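Local coordinates for protein transcriptional regulator, MarR family (Listeria monocytogenes str. 4b, PDB 2QWW) that represses transcription as a DNA-binding multiple antibiotic-resistance repressor of the MarR family, a two-fold symmetric dimer of winged helix-turn-helix subunits, at the interface of chains A and B. Residues are numbered along the deposited sequence; one frame, centred on the assembly and turned at random. Chains: chain A/B, Transcriptional regulator, MarR family.

The four contacts belong to one two-fold interface between helix 8-37, helix 133-150 and the helix starting at residue 118. Contacts 1 and 2 lie side by side, their C-alpha centres about 8 Å apart, and share B:Ile22. The C-alpha centres of contacts 3 and 4 are about 9 Å apart, and these two share A:Ile22 and B:Glu147. The two pairs overlap in part under exchange of chains: contact 3 largely mirrors contact 2, and contact 4 repeats much of contacts 1 and 2. The first helix and the last two helices of both chains interlock, as in MarR dimers, where this region joins the two DNA-binding lobes.

Contact 1: the interface of chains A and B. Residues chain A 12, 15-16, 146, 150; chain B 22, 25, 124, 127.
All nine residues lie on helices with regular helical phi and psi: 8-37 and 133-150 of chain A meet 8-37 and 118-129 of chain B. B:Met124, a selenomethionine, reaches between two chain A helices. Its CG is anti to the backbone N (chi1 -155°), and the chain then bends twice, at chi2 and chi3. The stem runs past A:Ile12 in the opposite direction, with B:Met124 CB 3.7 Å from A:Ile12 CG2. The selenium B:Met124 SE lies 4.0 Å from A:Val146 CG1, and those two side chains cross at about a right angle. The terminal methyl B:Met124 CE turns to A:Leu16 CD2, 3.8 Å away. B:Met124 CE also meets A:Leu150 CD2 at 3.9 Å. A:Leu150 spreads its branches over several partners. A:Leu150 CD2 touches B:Val127 CG2 at 3.8 Å, while CD1 points to CG1 of B:Ile22. A:Leu150 CB is packed against the tip of B:Ile25, 4.0 Å from B:Ile25 CD1. No polar atom bonds across this patch, so shape and apolar packing carry it. The patch joins the first helix and the last long helix of chain A to chain B, within the helical dimerisation region typical of MarR proteins.

Contact 2: the interface of chains A and B. Residues chain A 143-144, 147, 151; chain B 18, 21-22.
B:Thr18, A:Glu147 and B:Ser21 meet where the first helix of one MarR-family subunit lies against helix 133-150 of the other. A:Glu147 reaches over as an extended arm, with CG anti to the backbone N (chi1 179°). B:Ser21 OG donates a hydrogen bond of 2.8 Å to the carboxylate oxygen A:Glu147 OE2. The hydroxyl comes from above the carboxylate plane, 52° out of it. A:Lys151 NZ reaches A:Glu147 OE2 from the opposite face at 2.9 Å, on the anti side and 24° out of plane. This salt bridge within chain A helps fix the acid against the serine. Two donors on one oxygen would favour a charged carboxylate. The other oxygen, A:Glu147 OE1, pairs with water 1 at 2.7 Å. Water 1 also pairs with the hydroxyl B:Thr18 OG1 at 3.1 Å and so links the chains. A:Lys144 NZ makes a weak bond to A:Glu147 OE1 within its own chain. B:Thr18 turns its two branches to different tasks. OG1 faces the water, while the methyl CG2 is anti to the backbone N and packs on the chain A helix. B:Thr18 CG2 lies 3.5 Å from the backbone A:Asn143 O and 3.8 Å from A:Asn143 CB.

Contact 3: the interface of chains A and B. Residues chain A 14, 18, 22; chain B 140, 143-144, 147.
Helix 8-37 of chain A packs against helix 133-150 of chain B, in the dimer interface of this MarR-family protein. A:Thr18 sits over the backbone of the chain B helix. The methyl A:Thr18 CG2, anti to the backbone N, comes within 3.5 Å of the main-chain B:Asn143 O. A:Thr18 CG2 lies 3.8 Å from both B:Asn143 CB and B:Lys144 CA. The stem of B:Glu147 is also met there, with B:Glu147 CB 4.0 Å from A:Thr18 CG2. A:Glu14 crosses the stem of B:Lys144 at about a right angle. The end of that lysine is not modelled, so any pairing of its amine with the acid is not seen. The first torsion of A:Glu14 sets CG anti to the backbone N (chi1 -176°), which brings A:Glu14 CG to 3.5 Å from the branch methyl B:Ile140 CG2. Beyond CG the chain bends at chi2, and the carboxylate lies beside the lysine stem. At the other end, A:Ile22 directs CD1 toward B:Asn143 O, and its CG1 lies beside the stem of B:Glu147. A:Thr18 OG1 turns back to its own helix and donates to the backbone A:Glu14 O at 2.8 Å, with a C=O...donor angle of 149° and a tilt of 30° from the carbonyl plane.

Contact 4: the interface of chains A and B. Residues chain A 21-22, 24-25, 123-124, 127; chain B 147, 150-151.
A:Ile25 and A:Val127 touch B:Leu150 from two helices of chain A, in the MarR dimer interface. The branch methyl B:Leu150 CD2 meets A:Val127 CG2 at 3.6 Å. The other methyl, B:Leu150 CD1, faces A:Ile25 CG2 at 3.9 Å. The leucine CG stands anti to its carbonyl carbon, and chi2 (175°) sets how the two methyls divide between these neighbours. A:Ile25 also lays its tip CD1 against B:Leu150 CB at 3.8 Å. This tip reaches on to the stem of B:Lys151, with A:Ile25 CD1 4.0 Å from B:Lys151 CG. Beside this apolar core, A:Ser21 OG donates a hydrogen bond of 2.6 Å to the carboxylate oxygen B:Glu147 OE2. It approaches from above the carboxylate plane, 36° out of it. B:Lys151, which also touches chain A through its stem, extends beyond CG and brings B:Lys151 NZ to 3.1 Å from B:Glu147 OE2. This salt bridge comes from the opposite face, 58° out of plane, and helps position the acid for the serine. A:Arg24 flanks the group without contact between charged atoms; its guanidinium could still stabilise the acid's negative charge. At the edge of that guanidinium, in its plane, B:Lys151 CE lies 3.9 Å from A:Arg24 NH2.

Contact 1: the interface of chains A and B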
# COMPACT_ATOMS: atom_id res chain seq x y z
N ILE A 12 -17.77 11.65 -1.48
CA ILE A 12 -16.45 11.38 -0.90
C ILE A 12 -16.28 9.88 -0.78
O ILE A 12 -15.29 9.33 -1.24
CB ILE A 12 -16.25 12.10 0.47
CG1 ILE A 12 -16.15 13.62 0.27
CG2 ILE A 12 -14.97 11.62 1.19
CD1 ILE A 12 -16.21 14.44 1.54
N LEU A 15 -15.70 8.24 -4.17
CA LEU A 15 -14.36 8.50 -4.67
C LEU A 15 -13.35 7.63 -3.92
O LEU A 15 -12.55 6.94 -4.54
CB LEU A 15 -14.00 9.98 -4.52
CG LEU A 15 -12.65 10.43 -5.08
CD1 LEU A 15 -12.60 10.22 -6.59
CD2 LEU A 15 -12.38 11.88 -4.72
N LEU A 16 -13.42 7.64 -2.60
CA LEU A 16 -12.48 6.88 -1.77
C LEU A 16 -12.53 5.38 -2.03
O LEU A 16 -11.48 4.72 -2.09
CB LEU A 16 -12.66 7.21 -0.27
CG LEU A 16 -12.35 8.67 0.13
CD1 LEU A 16 -12.74 8.92 1.58
CD2 LEU A 16 -10.90 9.05 -0.09
N VAL A 146 -6.74 17.01 -7.21
CA VAL A 146 -7.03 16.40 -5.92
C VAL A 146 -5.74 16.22 -5.09
O VAL A 146 -5.73 16.53 -3.90
CB VAL A 146 -7.81 15.05 -6.07
CG1 VAL A 146 -8.00 14.38 -4.70
CG2 VAL A 146 -9.18 15.28 -6.70
N LEU A 150 -4.79 18.05 -1.57
CA LEU A 150 -4.50 17.20 -0.40
C LEU A 150 -3.21 17.63 0.28
O LEU A 150 -3.14 17.70 1.50
CB LEU A 150 -4.37 15.73 -0.81
CG LEU A 150 -5.67 14.97 -1.04
CD1 LEU A 150 -5.35 13.64 -1.73
CD2 LEU A 150 -6.41 14.77 0.24
N ILE B 22 -1.66 10.11 -4.15
CA ILE B 22 -2.92 10.10 -3.38
C ILE B 22 -2.94 8.95 -2.38
O ILE B 22 -3.33 9.15 -1.22
CB ILE B 22 -4.18 9.99 -4.33
CG1 ILE B 22 -4.38 11.32 -5.08
CG2 ILE B 22 -5.43 9.68 -3.56
CD1 ILE B 22 -5.20 11.22 -6.35
N ILE B 25 -0.69 9.68 0.56
CA ILE B 25 -1.31 10.63 1.47
C ILE B 25 -2.43 9.91 2.26
O ILE B 25 -2.56 10.07 3.46
CB ILE B 25 -1.83 11.87 0.69
CG1 ILE B 25 -0.63 12.64 0.08
CG2 ILE B 25 -2.63 12.79 1.61
CD1 ILE B 25 -1.01 13.64 -1.03
N MSE B 124 -10.78 15.13 2.59
CA MSE B 124 -11.40 15.14 1.27
C MSE B 124 -12.49 16.21 1.20
O MSE B 124 -12.73 16.79 0.16
CB MSE B 124 -11.96 13.76 0.92
CG MSE B 124 -12.07 13.50 -0.58
SE MSE B 124 -10.33 13.63 -1.49
CE MSE B 124 -9.49 12.50 -0.51
N VAL B 127 -10.93 19.31 0.26
CA VAL B 127 -10.58 19.25 -1.17
C VAL B 127 -11.77 19.68 -2.02
O VAL B 127 -11.63 20.51 -2.92
CB VAL B 127 -10.12 17.84 -1.56
CG1 VAL B 127 -9.97 17.68 -3.09
CG2 VAL B 127 -8.80 17.52 -0.87

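Contact 2: the interface of chains A and B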
# COMPACT_ATOMS: atom_id res chain seq x y z
N ASN A 143 -7.55 14.42 -11.12
CA ASN A 143 -6.80 13.67 -10.11
C ASN A 143 -5.58 14.48 -9.59
O ASN A 143 -5.35 14.55 -8.37
CB ASN A 143 -6.38 12.29 -10.64
CG ASN A 143 -7.51 11.26 -10.56
OD1 ASN A 143 -8.15 11.12 -9.53
ND2 ASN A 143 -7.73 10.53 -11.62
N LYS A 144 -4.88 15.12 -10.51
CA LYS A 144 -3.75 15.99 -10.18
C LYS A 144 -4.22 17.14 -9.26
O LYS A 144 -3.54 17.51 -8.30
CB LYS A 144 -3.14 16.54 -11.46
CG LYS A 144 -1.82 17.31 -11.30
CD LYS A 144 -0.63 16.37 -11.18
CE LYS A 144 0.59 17.06 -10.57
NZ LYS A 144 0.37 17.39 -9.12
N GLU A 147 -4.70 15.70 -5.71
CA GLU A 147 -3.41 15.51 -5.08
C GLU A 147 -2.85 16.83 -4.58
O GLU A 147 -2.38 16.91 -3.45
CB GLU A 147 -2.43 14.92 -6.09
CG GLU A 147 -1.03 14.70 -5.57
CD GLU A 147 -0.00 14.49 -6.67
OE1 GLU A 147 -0.39 14.37 -7.86
OE2 GLU A 147 1.21 14.44 -6.35
N LYS A 151 -2.20 17.94 -0.53
CA LYS A 151 -0.91 18.40 -0.06
C LYS A 151 -0.91 19.78 0.59
O LYS A 151 0.09 20.16 1.19
CB LYS A 151 0.12 18.42 -1.21
CG LYS A 151 0.52 17.06 -1.68
CD LYS A 151 1.46 17.15 -2.89
CE LYS A 151 1.99 15.77 -3.24
NZ LYS A 151 2.90 15.76 -4.44
N THR B 18 0.26 10.19 -9.95
CA THR B 18 -0.77 10.90 -9.21
C THR B 18 -1.51 9.96 -8.27
O THR B 18 -1.63 10.27 -7.09
CB THR B 18 -1.73 11.65 -10.15
OG1 THR B 18 -1.00 12.60 -10.92
CG2 THR B 18 -2.80 12.38 -9.35
N SER B 21 0.65 9.02 -5.41
CA SER B 21 0.78 10.14 -4.48
C SER B 21 -0.47 10.23 -3.57
O SER B 21 -0.34 10.38 -2.36
CB SER B 21 1.06 11.41 -5.26
OG SER B 21 1.49 12.44 -4.41
N ILE B 22 -1.66 10.11 -4.15
CA ILE B 22 -2.92 10.10 -3.38
C ILE B 22 -2.94 8.95 -2.38
O ILE B 22 -3.33 9.15 -1.22
CB ILE B 22 -4.18 9.99 -4.33
CG1 ILE B 22 -4.38 11.32 -5.08
CG2 ILE B 22 -5.43 9.68 -3.56
CD1 ILE B 22 -5.20 11.22 -6.35
O HOH W 1 1.56 13.79 -9.64

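Contact 3: the interface of chains A and B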
# COMPACT_ATOMS: atom_id res chain seq x y z
N GLU A 14 -17.77 7.47 -2.40
CA GLU A 14 -17.67 6.91 -3.74
C GLU A 14 -16.27 7.05 -4.31
O GLU A 14 -15.71 6.10 -4.88
CB GLU A 14 -18.69 7.63 -4.63
CG GLU A 14 -18.82 7.15 -6.05
CD GLU A 14 -19.49 5.80 -6.18
OE1 GLU A 14 -19.62 5.07 -5.17
OE2 GLU A 14 -19.88 5.46 -7.31
N THR A 18 -13.46 4.09 -4.91
CA THR A 18 -12.94 3.89 -6.26
C THR A 18 -11.43 3.90 -6.24
O THR A 18 -10.81 3.03 -6.83
CB THR A 18 -13.46 4.93 -7.25
OG1 THR A 18 -14.89 4.93 -7.24
CG2 THR A 18 -13.01 4.61 -8.64
N ILE A 22 -8.95 0.80 -7.28
CA ILE A 22 -7.89 0.95 -8.28
C ILE A 22 -6.51 0.57 -7.69
O ILE A 22 -5.64 0.04 -8.40
CB ILE A 22 -7.85 2.41 -8.85
CG1 ILE A 22 -9.07 2.66 -9.74
CG2 ILE A 22 -6.57 2.66 -9.64
CD1 ILE A 22 -9.24 4.10 -10.22
N ILE B 140 -15.54 11.68 -10.13
CA ILE B 140 -16.13 10.42 -9.73
C ILE B 140 -16.39 9.53 -10.92
O ILE B 140 -16.08 8.35 -10.88
CB ILE B 140 -17.49 10.63 -9.05
CG1 ILE B 140 -17.36 11.50 -7.80
CG2 ILE B 140 -18.16 9.28 -8.74
CD1 ILE B 140 -16.38 11.04 -6.82
N ASN B 143 -12.86 8.22 -12.74
CA ASN B 143 -12.15 7.21 -11.96
C ASN B 143 -12.95 5.91 -11.94
O ASN B 143 -12.37 4.84 -12.08
CB ASN B 143 -11.88 7.67 -10.51
CG ASN B 143 -10.72 8.61 -10.41
OD1 ASN B 143 -9.70 8.45 -11.08
ND2 ASN B 143 -10.85 9.61 -9.54
N LYS B 144 -14.27 5.99 -11.75
CA LYS B 144 -15.13 4.81 -11.80
C LYS B 144 -15.06 4.14 -13.17
O LYS B 144 -15.16 2.95 -13.26
CB LYS B 144 -16.59 5.12 -11.49
CG LYS B 144 -16.89 5.38 -10.06
CD LYS B 144 -18.37 5.69 -9.88
N GLU B 147 -11.73 2.27 -13.10
CA GLU B 147 -11.91 1.09 -12.28
C GLU B 147 -12.62 -0.02 -13.04
O GLU B 147 -12.14 -1.15 -13.07
CB GLU B 147 -12.76 1.41 -11.05
CG GLU B 147 -12.85 0.27 -10.04
CD GLU B 147 -14.02 0.40 -9.09
OE1 GLU B 147 -14.78 1.39 -9.20
OE2 GLU B 147 -14.19 -0.49 -8.24

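Contact 4: the interface of chains A and B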
# COMPACT_ATOMS: atom_id res chain seq x y z
N SER A 21 -10.20 0.72 -4.73
CA SER A 21 -10.36 -0.38 -5.67
C SER A 21 -9.29 -0.38 -6.77
O SER A 21 -8.79 -1.44 -7.16
CB SER A 21 -11.73 -0.29 -6.30
OG SER A 21 -11.85 -1.26 -7.32
N ILE A 22 -8.95 0.80 -7.28
CA ILE A 22 -7.89 0.95 -8.28
C ILE A 22 -6.51 0.57 -7.69
O ILE A 22 -5.64 0.04 -8.40
CB ILE A 22 -7.85 2.41 -8.85
CG1 ILE A 22 -9.07 2.66 -9.74
CG2 ILE A 22 -6.57 2.66 -9.64
CD1 ILE A 22 -9.24 4.10 -10.22
N ARG A 24 -6.17 -1.59 -5.28
CA ARG A 24 -6.26 -3.03 -5.13
C ARG A 24 -5.87 -3.73 -6.45
O ARG A 24 -5.14 -4.72 -6.45
CB ARG A 24 -7.67 -3.42 -4.67
CG ARG A 24 -7.88 -4.92 -4.44
CD ARG A 24 -9.29 -5.29 -4.03
NE ARG A 24 -10.34 -4.58 -4.76
CZ ARG A 24 -10.70 -4.80 -6.03
NH1 ARG A 24 -10.08 -5.71 -6.79
NH2 ARG A 24 -11.68 -4.07 -6.56
N ILE A 25 -6.33 -3.18 -7.58
CA ILE A 25 -6.01 -3.72 -8.90
C ILE A 25 -4.56 -3.47 -9.25
O ILE A 25 -3.90 -4.31 -9.86
CB ILE A 25 -6.92 -3.10 -9.99
CG1 ILE A 25 -8.35 -3.62 -9.81
CG2 ILE A 25 -6.39 -3.40 -11.40
CD1 ILE A 25 -9.37 -2.84 -10.57
N ALA A 123 -1.99 -2.53 -19.12
CA ALA A 123 -3.36 -2.47 -18.60
C ALA A 123 -4.03 -1.10 -18.77
O ALA A 123 -5.21 -1.02 -19.10
CB ALA A 123 -3.37 -2.87 -17.16
N MSE A 124 -3.27 -0.02 -18.53
CA MSE A 124 -3.80 1.33 -18.64
C MSE A 124 -3.92 1.77 -20.11
O MSE A 124 -4.70 2.67 -20.44
CB MSE A 124 -2.92 2.30 -17.86
CG MSE A 124 -3.67 3.53 -17.39
SE MSE A 124 -5.08 3.12 -16.05
CE MSE A 124 -4.18 2.60 -14.80
N VAL A 127 -7.18 0.62 -21.09
CA VAL A 127 -8.19 1.49 -20.48
C VAL A 127 -8.35 2.73 -21.35
O VAL A 127 -9.47 3.07 -21.76
CB VAL A 127 -7.84 1.88 -19.01
CG1 VAL A 127 -8.84 2.89 -18.45
CG2 VAL A 127 -7.81 0.64 -18.11
N GLU B 147 -11.73 2.27 -13.10
CA GLU B 147 -11.91 1.09 -12.28
C GLU B 147 -12.62 -0.02 -13.04
O GLU B 147 -12.14 -1.15 -13.07
CB GLU B 147 -12.76 1.41 -11.05
CG GLU B 147 -12.85 0.27 -10.04
CD GLU B 147 -14.02 0.40 -9.09
OE1 GLU B 147 -14.78 1.39 -9.20
OE2 GLU B 147 -14.19 -0.49 -8.24
N LEU B 150 -10.66 -1.45 -15.86
CA LEU B 150 -9.59 -2.28 -15.32
C LEU B 150 -10.12 -3.64 -14.92
O LEU B 150 -9.46 -4.65 -15.17
CB LEU B 150 -8.90 -1.63 -14.12
CG LEU B 150 -7.88 -0.51 -14.35
CD1 LEU B 150 -7.44 0.05 -13.02
CD2 LEU B 150 -6.66 -1.00 -15.09
N LYS B 151 -11.31 -3.68 -14.33
CA LYS B 151 -11.91 -4.95 -13.90
C LYS B 151 -12.20 -5.94 -15.03
O LYS B 151 -12.52 -7.10 -14.76
CB LYS B 151 -13.17 -4.72 -13.05
CG LYS B 151 -12.92 -4.21 -11.65
CD LYS B 151 -14.26 -4.04 -10.94
CE LYS B 151 -14.16 -3.60 -9.50
NZ LYS B 151 -15.54 -3.22 -9.02